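Glutaredoxin, CPYC type (Chlamydomonas reinhardtii, PDB 7NCV) is a dithiol glutaredoxin that probably reduces disulfides with electrons from glutathione, and binds an iron-sulfur cluster in an atypical way. Local coordinates at residues I20-T25 with R74-G79; C30-N35 with G84-A89. One frame throughout, in Å; residues are numbered along the deposited sequence. Where two conformers were deposited one is given.

Interaction 1 of 2, residues I20-T25 with R74-G79; sequences IVYSKT and RVFING
Phe76 lies beside Ile20 and reaches along its strand toward Tyr22. Its CB rests on the CG2 methyl of Ile20, 3.8 Å away, the two side chains running alongside each other and pointing the same way. With CG anti to the carbonyl carbon (chi1 -59°), the ring rises from its own strand and leans toward the Arg74 end, and the CD1 edge of the ring faces the carbonyl O of Ile20, which lies in the ring plane. One atom further on, CE1 meets Tyr22 CD2 at 3.9 Å, the two aromatic side chains slanting across each other. Beyond the pair, the Phe76 ring meets that of Phe81, and helix 3-16 and helix 58-67 cover this face through Val14 and Thr67. Val21 and Val75 point to the other face, where CG1 of Val21 touches CG2 of Val75 at 4.1 Å.

Four backbone bonds join the strands, two in each of the hydrogen-bonded pairs Ile20-Phe76 and Tyr22-Arg74. That from Phe76 N to Ile20 O, 2.9 Å long, is nearly straight at both ends, with a C=O...N angle of 169°. Arg74 starts on the Tyr22 face, but its guanidinium leads away and NE bonds to Ser71 O. Two neighbouring central strands, 19-23 and 74-77, running antiparallel between layers of helices, are characteristic of the thioredoxin fold to which glutaredoxins belong.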
loop_
_atom_site.group_PDB
_atom_site.type_symbol
_atom_site.label_atom_id
_atom_site.label_comp_id
_atom_site.label_asym_id
_atom_site.label_seq_id
_atom_site.Cartn_x
_atom_site.Cartn_y
_atom_site.Cartn_z
ATOM N N ILE A 20 0.403 -4.905 1.052
ATOM C CA ILE A 20 1.246 -4.362 -0.010
ATOM C C ILE A 20 1.103 -2.833 0.038
ATOM O O ILE A 20 0.005 -2.291 0.251
ATOM C CB ILE A 20 0.903 -4.959 -1.403
ATOM C CG1 ILE A 20 1.788 -4.339 -2.490
ATOM C CG2 ILE A 20 -0.589 -4.740 -1.746
ATOM C CD1 ILE A 20 1.711 -5.143 -3.848
ATOM N N VAL A 21 2.212 -2.139 -0.158
ATOM C CA VAL A 21 2.269 -0.680 -0.120
ATOM C C VAL A 21 2.872 -0.240 -1.443
ATOM O O VAL A 21 3.994 -0.667 -1.777
ATOM C CB VAL A 21 3.179 -0.191 1.000
ATOM C CG1 VAL A 21 3.177 1.367 1.028
ATOM C CG2 VAL A 21 2.746 -0.770 2.341
ATOM N N TYR A 22 2.177 0.631 -2.180
ATOM C CA TYR A 22 2.743 1.320 -3.320
ATOM C C TYR A 22 3.345 2.615 -2.808
ATOM O O TYR A 22 2.695 3.352 -2.044
ATOM C CB TYR A 22 1.653 1.589 -4.363
ATOM C CG TYR A 22 1.344 0.298 -5.076
ATOM C CD1 TYR A 22 2.093 -0.081 -6.188
ATOM C CD2 TYR A 22 0.432 -0.619 -4.538
ATOM C CE1 TYR A 22 1.928 -1.334 -6.814
ATOM C CE2 TYR A 22 0.208 -1.868 -5.163
ATOM C CZ TYR A 22 0.960 -2.198 -6.300
ATOM O OH TYR A 22 0.763 -3.443 -6.918
ATOM N N SER A 23 4.604 2.861 -3.177
ATOM C CA SER A 23 5.427 3.858 -2.486
ATOM C C SER A 23 6.373 4.523 -3.469
ATOM O O SER A 23 6.460 4.133 -4.647
ATOM C CB SER A 23 6.167 3.073 -1.382
ATOM O OG SER A 23 7.179 3.835 -0.698
ATOM N N LYS A 24 7.060 5.569 -3.005
ATOM C CA LYS A 24 8.291 6.029 -3.643
ATOM C C LYS A 24 9.338 6.185 -2.540
ATOM O O LYS A 24 8.992 6.390 -1.359
ATOM C CB LYS A 24 8.139 7.352 -4.357
ATOM C CG LYS A 24 7.201 7.242 -5.549
ATOM C CD LYS A 24 6.961 8.599 -6.240
ATOM C CE LYS A 24 5.857 8.433 -7.337
ATOM N NZ LYS A 24 5.590 9.843 -7.857
ATOM N N THR A 25 10.617 6.030 -2.912
ATOM C CA THR A 25 11.710 6.069 -1.926
ATOM C C THR A 25 11.723 7.391 -1.153
ATOM O O THR A 25 11.815 7.382 0.079
ATOM C CB THR A 25 13.051 5.843 -2.629
ATOM O OG1 THR A 25 12.988 4.506 -3.208
ATOM C CG2 THR A 25 14.250 5.930 -1.672
ATOM N N ARG A 74 -0.011 4.092 -1.050
ATOM C CA ARG A 74 -1.337 3.446 -1.147
ATOM C C ARG A 74 -1.212 2.074 -0.510
ATOM O O ARG A 74 -0.496 1.208 -1.025
ATOM C CB ARG A 74 -1.813 3.357 -2.609
ATOM C CG ARG A 74 -1.975 4.745 -3.279
ATOM C CD ARG A 74 -3.315 5.409 -2.883
ATOM N NE ARG A 74 -3.291 6.867 -2.812
ATOM C CZ ARG A 74 -4.386 7.614 -2.683
ATOM N NH1 ARG A 74 -4.333 8.955 -2.637
ATOM N NH2 ARG A 74 -5.535 7.004 -2.522
ATOM N N VAL A 75 -1.810 1.910 0.664
ATOM C CA VAL A 75 -1.648 0.716 1.495
ATOM C C VAL A 75 -2.867 -0.171 1.345
ATOM O O VAL A 75 -4.021 0.304 1.464
ATOM C CB VAL A 75 -1.487 1.120 2.972
ATOM C CG1 VAL A 75 -1.394 -0.096 3.854
ATOM C CG2 VAL A 75 -0.255 2.022 3.155
ATOM N N PHE A 76 -2.618 -1.463 1.098
ATOM C CA PHE A 76 -3.689 -2.457 1.014
ATOM C C PHE A 76 -3.438 -3.586 1.995
ATOM O O PHE A 76 -2.292 -4.030 2.158
ATOM C CB PHE A 76 -3.764 -3.065 -0.403
ATOM C CG PHE A 76 -4.014 -2.048 -1.508
ATOM C CD1 PHE A 76 -2.954 -1.256 -2.014
ATOM C CD2 PHE A 76 -5.272 -1.977 -2.104
ATOM C CE1 PHE A 76 -3.177 -0.371 -3.086
ATOM C CE2 PHE A 76 -5.508 -1.136 -3.160
ATOM C CZ PHE A 76 -4.467 -0.314 -3.650
ATOM N N ILE A 77 -4.508 -4.067 2.643
ATOM C CA ILE A 77 -4.416 -5.207 3.546
ATOM C C ILE A 77 -5.546 -6.161 3.209
ATOM O O ILE A 77 -6.701 -5.723 3.086
ATOM C CB ILE A 77 -4.511 -4.762 5.017
ATOM C CG1 ILE A 77 -3.329 -3.797 5.334
ATOM C CG2 ILE A 77 -4.535 -5.985 5.929
ATOM C CD1 ILE A 77 -3.454 -3.226 6.764
ATOM N N ASN A 78 -5.221 -7.453 3.036
ATOM C CA ASN A 78 -6.270 -8.480 2.800
ATOM C C ASN A 78 -7.100 -8.146 1.550
ATOM O O ASN A 78 -8.309 -8.438 1.491
ATOM C CB ASN A 78 -7.196 -8.612 4.031
ATOM C CG ASN A 78 -7.979 -9.909 4.030
ATOM O OD1 ASN A 78 -7.454 -10.940 3.663
ATOM N ND2 ASN A 78 -9.243 -9.839 4.429
ATOM N N GLY A 79 -6.474 -7.491 0.579
ATOM C CA GLY A 79 -7.091 -7.184 -0.710
ATOM C C GLY A 79 -7.912 -5.909 -0.711
ATOM O O GLY A 79 -8.533 -5.590 -1.746
#

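Interaction 2 of 2, residues C30-N35 with G84-A89; sequences CVKAKN and GGDDTA. With ACT (acetate ion), chain B.
Lys32 reaches across from its helix to Asp86 and closes a salt bridge of 2.7 Å between NZ and OD1, the amine meeting the oxygen nearly in line with its C-O bond. On the way its aliphatic part packs on helix 85-94: CG touches the methyl CB of Ala89 at 3.7 Å and lies close to the carbonyl O of Gly85. CG stands anti to the backbone N (chi1 -172°), and a bend at chi3 of -65° then turns the amine toward the carboxylate. An alanine in place of Lys32 would probably leave Asp86 OD1 without its charged mate and Ala89 CB without the chain that lies against it.

Deeper in, Ala33 CB packs on Gly85 CA at 4.0 Å and on Thr88 CB, while the Thr88 methyl CG2 lies near the carbonyl O of Ala33. Pro73 and Val75 back Ala33 from the sheet side. The backbones are close here, Gly85 CA and Ala33 CA being 4.4 Å apart.

The next shell fixes the helix start. Gly84, the N-cap, offers its O to both Thr88 N and Thr88 OG1, which arrive from opposite faces of the carbonyl plane; the hydroxyl bond is 2.8 Å. Gly84 N in turn donates to Asp87 OD2 at 3.0 Å. An acetate, probably from the crystallisation liquor, is held by Gly85 N and Asp86 N, its O 2.7 Å from the former, as suits an anion at a helix N-terminus. Segments 30-35 and 85-89 run nearly side by side, their axes 21° apart. Cys30 belongs to helix 28-41, which starts at the CxxC motif of dithiol glutaredoxins, and the nearby N-H groups that hold acetate are placed as in glutaredoxins, where this helix start probably binds a carboxylate of glutathione.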
loop_
_atom_site.group_PDB
_atom_site.type_symbol
_atom_site.label_atom_id
_atom_site.label_comp_id
_atom_site.label_asym_id
_atom_site.label_seq_id
_atom_site.Cartn_x
_atom_site.Cartn_y
_atom_site.Cartn_z
ATOM N N CYS A 30 5.142 7.985 2.813
ATOM C CA CYS A 30 5.415 6.552 2.621
ATOM C C CYS A 30 6.150 6.011 3.837
ATOM O O CYS A 30 5.845 4.920 4.339
ATOM C CB CYS A 30 6.239 6.349 1.360
ATOM S SG CYS A 30 5.350 6.726 -0.186
ATOM N N VAL A 31 7.100 6.797 4.374
ATOM C CA VAL A 31 7.811 6.371 5.565
ATOM C C VAL A 31 6.844 6.256 6.735
ATOM O O VAL A 31 6.943 5.333 7.537
ATOM C CB VAL A 31 8.985 7.330 5.879
ATOM C CG1 VAL A 31 9.671 6.919 7.210
ATOM C CG2 VAL A 31 9.962 7.329 4.730
ATOM N N LYS A 32 5.902 7.198 6.872
ATOM C CA LYS A 32 4.937 7.108 7.964
ATOM C C LYS A 32 4.169 5.801 7.878
ATOM O O LYS A 32 3.976 5.127 8.899
ATOM C CB LYS A 32 3.987 8.299 7.863
ATOM C CG LYS A 32 3.045 8.466 9.039
ATOM C CD LYS A 32 2.243 9.781 8.934
ATOM C CE LYS A 32 3.078 11.001 9.017
ATOM N NZ LYS A 32 2.149 12.161 9.289
ATOM N N ALA A 33 3.766 5.402 6.663
ATOM C CA ALA A 33 3.046 4.141 6.523
ATOM C C ALA A 33 3.932 2.950 6.822
ATOM O O ALA A 33 3.494 2.019 7.506
ATOM C CB ALA A 33 2.517 4.042 5.105
ATOM N N LYS A 34 5.169 2.978 6.319
ATOM C CA LYS A 34 6.079 1.855 6.532
ATOM C C LYS A 34 6.384 1.709 8.007
ATOM O O LYS A 34 6.373 0.604 8.558
ATOM C CB LYS A 34 7.359 2.093 5.746
ATOM C CG LYS A 34 7.154 1.925 4.261
ATOM C CD LYS A 34 8.409 2.592 3.596
ATOM C CE LYS A 34 8.338 2.333 2.094
ATOM N NZ LYS A 34 9.589 2.982 1.520
ATOM N N ASN A 35 6.636 2.840 8.697
ATOM C CA ASN A 35 6.983 2.767 10.112
ATOM C C ASN A 35 5.809 2.214 10.907
ATOM O O ASN A 35 6.010 1.461 11.879
ATOM C CB ASN A 35 7.369 4.144 10.625
ATOM C CG ASN A 35 8.788 4.521 10.241
ATOM O OD1 ASN A 35 9.574 3.701 9.769
ATOM N ND2 ASN A 35 9.118 5.826 10.462
ATOM N N GLY A 84 -3.722 6.074 2.974
ATOM C CA GLY A 84 -2.373 6.566 2.827
ATOM C C GLY A 84 -1.581 6.559 4.113
ATOM O O GLY A 84 -1.825 5.753 5.024
ATOM N N GLY A 85 -0.614 7.479 4.194
ATOM C CA GLY A 85 0.320 7.434 5.314
ATOM C C GLY A 85 -0.319 7.861 6.618
ATOM O O GLY A 85 -0.203 7.167 7.642
ATOM N N ASP A 86 -1.029 8.993 6.606
ATOM C CA ASP A 86 -1.746 9.380 7.819
ATOM C C ASP A 86 -2.762 8.329 8.221
ATOM O O ASP A 86 -2.919 8.043 9.416
ATOM C CB ASP A 86 -2.437 10.726 7.620
ATOM C CG ASP A 86 -1.481 11.880 7.797
ATOM O OD1 ASP A 86 -0.309 11.662 8.206
ATOM O OD2 ASP A 86 -1.900 13.056 7.569
ATOM N N ASP A 87 -3.482 7.738 7.242
ATOM C CA ASP A 87 -4.479 6.735 7.595
ATOM C C ASP A 87 -3.807 5.542 8.277
ATOM O O ASP A 87 -4.365 4.952 9.216
ATOM C CB ASP A 87 -5.201 6.244 6.349
ATOM C CG ASP A 87 -5.983 7.314 5.662
ATOM O OD1 ASP A 87 -6.623 8.183 6.365
ATOM O OD2 ASP A 87 -6.057 7.285 4.401
ATOM N N THR A 88 -2.684 5.082 7.719
ATOM C CA THR A 88 -2.047 3.893 8.263
ATOM C C THR A 88 -1.492 4.164 9.649
ATOM O O THR A 88 -1.641 3.320 10.565
ATOM C CB THR A 88 -0.948 3.414 7.294
ATOM O OG1 THR A 88 -1.565 3.171 6.015
ATOM C CG2 THR A 88 -0.331 2.082 7.769
ATOM N N ALA A 89 -0.885 5.344 9.850
ATOM C CA ALA A 89 -0.415 5.701 11.190
ATOM C C ALA A 89 -1.570 5.823 12.177
ATOM O O ALA A 89 -1.442 5.397 13.336
ATOM C CB ALA A 89 0.377 7.022 11.118
HETATM C C ACT B . -0.938 10.563 3.029
HETATM O O ACT B . -0.529 9.519 2.484
HETATM O OXT ACT B . -1.417 10.648 4.193
HETATM C CH3 ACT B . -0.861 11.908 2.205
#

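How the interactions relate
The centres of the two interactions lie 10 Å apart, interaction 1 at the core of the protein, about 1 Å from the centre of the chain, and interaction 2 on one side of the sheet. Their segments alternate along the sequence: strand 19-23, helix 28-41, strand 74-77, helix 85-94. Val75 joins the two layers, its CG2 lying 3.3 Å from Thr88 OG1, and the end of strand 19-23 meets helix 28-41, with Ser23 OG 3.4 Å from Cys30 CB. Helices 28-41 and 85-94 therefore pack together on the valine face of the sheet, while helices 3-16 and 58-67 cover the opposite face. This layered build places Cys30, part of the probable redox centre, directly beside the central strands.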